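PDB 2QMI: Pbp related beta-lactamase from Pyrococcus abyssi, which is a self-compartmentalizing, octameric peptidase of the penicillin-binding protein and beta-lactamase superfamily, probably cleaving peptides through an active-site serine. Local coordinates for residues Ser59-Thr65 and Thr232-Leu237. Sequence-based numbering, arbitrary orientation.
Sequences SITKSFT and TADGGL
Lys62 reaches the 232-237 loop with the end of its chain: NZ gives a hydrogen bond to the carbonyl O of Asp234 at 2.9 Å, in the carbonyl plane and on a lone pair. The chain is extended as far as CE and then bends at its last torsion (chi4 63°), which turns NZ in beside the Ser59 hydroxyl, 2.8 Å from OG. One helical turn on, Thr65 OG1 donates to the carbonyl O of Ala233 over 2.8 Å, again on a lone pair. Thr61 faces the loop with both branches: OG1, also hydrogen-bonded to Gly58 O, accepts the N-H of Leu237 (3.1 Å, 156° at the hydrogen), while the methyl CG2 packs 3.4 Å from the carbonyl O of Thr232. Leu237 then lays CD2 over the middle of the Phe64 ring, a CH-pi contact 3.8 Å from the centroid. Ser59 and Lys62 have the SxxK spacing at a helix start, consistent with the nucleophile and lysine of serine beta-lactamases and penicillin-binding proteins. Tyr160 hydrogen-bonds both Ser59 OG and Lys62 NZ, and Asn162 OD1 takes another bond from NZ. Farther out, Tyr180 bonds Thr65 OG1, and Tyr247 stacks on Phe64. Within the loop, Thr232 O accepts from both Gly235 N and Gly236 N, and at Gly235's backbone conformation a CB would jam against the preceding carbonyl O and sit tight against Ser59 N.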
loop_
_atom_site.group_PDB
_atom_site.type_symbol
_atom_site.label_atom_id
_atom_site.label_comp_id
_atom_site.label_asym_id
_atom_site.label_seq_id
_atom_site.Cartn_x
_atom_site.Cartn_y
_atom_site.Cartn_z
ATOM N N SER A 59 36.560 -10.463 -18.957
ATOM C CA SER A 59 37.486 -11.588 -18.967
ATOM C C SER A 59 38.221 -11.867 -20.269
ATOM O O SER A 59 39.088 -12.737 -20.303
ATOM C CB SER A 59 36.768 -12.863 -18.523
ATOM O OG SER A 59 36.476 -12.817 -17.144
ATOM N N ILE A 60 37.882 -11.164 -21.345
ATOM C CA ILE A 60 38.598 -11.397 -22.594
ATOM C C ILE A 60 40.003 -10.845 -22.363
ATOM O O ILE A 60 40.948 -11.158 -23.090
ATOM C CB ILE A 60 37.921 -10.693 -23.789
ATOM C CG1 ILE A 60 36.514 -11.263 -23.983
ATOM C CG2 ILE A 60 38.746 -10.907 -25.065
ATOM C CD1 ILE A 60 35.732 -10.625 -25.121
ATOM N N THR A 61 40.123 -10.033 -21.314
ATOM C CA THR A 61 41.398 -9.443 -20.923
ATOM C C THR A 61 42.326 -10.578 -20.488
ATOM O O THR A 61 43.537 -10.489 -20.665
ATOM C CB THR A 61 41.239 -8.453 -19.722
ATOM O OG1 THR A 61 40.345 -7.388 -20.076
ATOM C CG2 THR A 61 42.589 -7.854 -19.341
ATOM N N LYS A 62 41.756 -11.645 -19.925
ATOM C CA LYS A 62 42.563 -12.773 -19.465
ATOM C C LYS A 62 43.510 -13.330 -20.533
ATOM O O LYS A 62 44.643 -13.699 -20.217
ATOM C CB LYS A 62 41.676 -13.895 -18.918
ATOM C CG LYS A 62 41.072 -13.601 -17.533
ATOM C CD LYS A 62 40.340 -14.819 -16.969
ATOM C CE LYS A 62 39.734 -14.552 -15.595
ATOM N NZ LYS A 62 38.685 -13.491 -15.613
ATOM N N SER A 63 43.063 -13.392 -21.789
ATOM C CA SER A 63 43.942 -13.901 -22.841
ATOM C C SER A 63 45.194 -13.018 -22.958
ATOM O O SER A 63 46.301 -13.515 -23.170
ATOM C CB SER A 63 43.200 -13.993 -24.188
ATOM O OG SER A 63 42.716 -12.740 -24.645
ATOM N N PHE A 64 45.018 -11.709 -22.797
ATOM C CA PHE A 64 46.134 -10.774 -22.860
ATOM C C PHE A 64 47.122 -11.068 -21.731
ATOM O O PHE A 64 48.321 -11.157 -21.952
ATOM C CB PHE A 64 45.620 -9.340 -22.739
ATOM C CG PHE A 64 44.884 -8.861 -23.946
ATOM C CD1 PHE A 64 45.501 -8.011 -24.860
ATOM C CD2 PHE A 64 43.572 -9.249 -24.174
ATOM C CE1 PHE A 64 44.819 -7.551 -25.983
ATOM C CE2 PHE A 64 42.882 -8.796 -25.292
ATOM C CZ PHE A 64 43.507 -7.945 -26.198
ATOM N N THR A 65 46.604 -11.224 -20.518
ATOM C CA THR A 65 47.435 -11.519 -19.367
ATOM C C THR A 65 48.232 -12.799 -19.610
ATOM O O THR A 65 49.415 -12.877 -19.265
ATOM C CB THR A 65 46.581 -11.699 -18.097
ATOM O OG1 THR A 65 45.957 -10.456 -17.757
ATOM C CG2 THR A 65 47.444 -12.171 -16.930
ATOM N N THR A 232 41.842 -5.003 -13.329
ATOM C CA THR A 232 42.907 -4.957 -14.338
ATOM C C THR A 232 43.237 -6.243 -15.113
ATOM O O THR A 232 42.695 -6.475 -16.192
ATOM C CB THR A 232 44.234 -4.449 -13.720
ATOM O OG1 THR A 232 44.547 -5.225 -12.554
ATOM C CG2 THR A 232 44.125 -2.988 -13.340
ATOM N N ALA A 233 44.143 -7.056 -14.567
ATOM C CA ALA A 233 44.585 -8.295 -15.207
ATOM C C ALA A 233 43.495 -9.352 -15.444
ATOM O O ALA A 233 43.574 -10.120 -16.403
ATOM C CB ALA A 233 45.733 -8.907 -14.404
ATOM N N ASP A 234 42.488 -9.391 -14.576
ATOM C CA ASP A 234 41.402 -10.359 -14.705
ATOM C C ASP A 234 40.258 -9.906 -15.615
ATOM O O ASP A 234 39.408 -10.714 -15.988
ATOM C CB ASP A 234 40.864 -10.724 -13.318
ATOM C CG ASP A 234 40.407 -9.518 -12.533
ATOM O OD1 ASP A 234 40.937 -8.411 -12.764
ATOM O OD2 ASP A 234 39.528 -9.680 -11.670
ATOM N N GLY A 235 40.224 -8.624 -15.977
ATOM C CA GLY A 235 39.166 -8.163 -16.862
ATOM C C GLY A 235 38.864 -6.676 -16.898
ATOM O O GLY A 235 37.700 -6.296 -16.833
ATOM N N GLY A 236 39.885 -5.834 -17.043
ATOM C CA GLY A 236 39.646 -4.401 -17.053
ATOM C C GLY A 236 39.931 -3.655 -18.340
ATOM O O GLY A 236 39.923 -2.429 -18.372
ATOM N N LEU A 237 40.158 -4.382 -19.419
ATOM C CA LEU A 237 40.457 -3.732 -20.682
ATOM C C LEU A 237 39.199 -3.308 -21.453
ATOM O O LEU A 237 38.190 -4.020 -21.472
ATOM C CB LEU A 237 41.322 -4.669 -21.534
ATOM C CG LEU A 237 42.043 -4.109 -22.758
ATOM C CD1 LEU A 237 43.039 -3.022 -22.349
ATOM C CD2 LEU A 237 42.752 -5.253 -23.458
#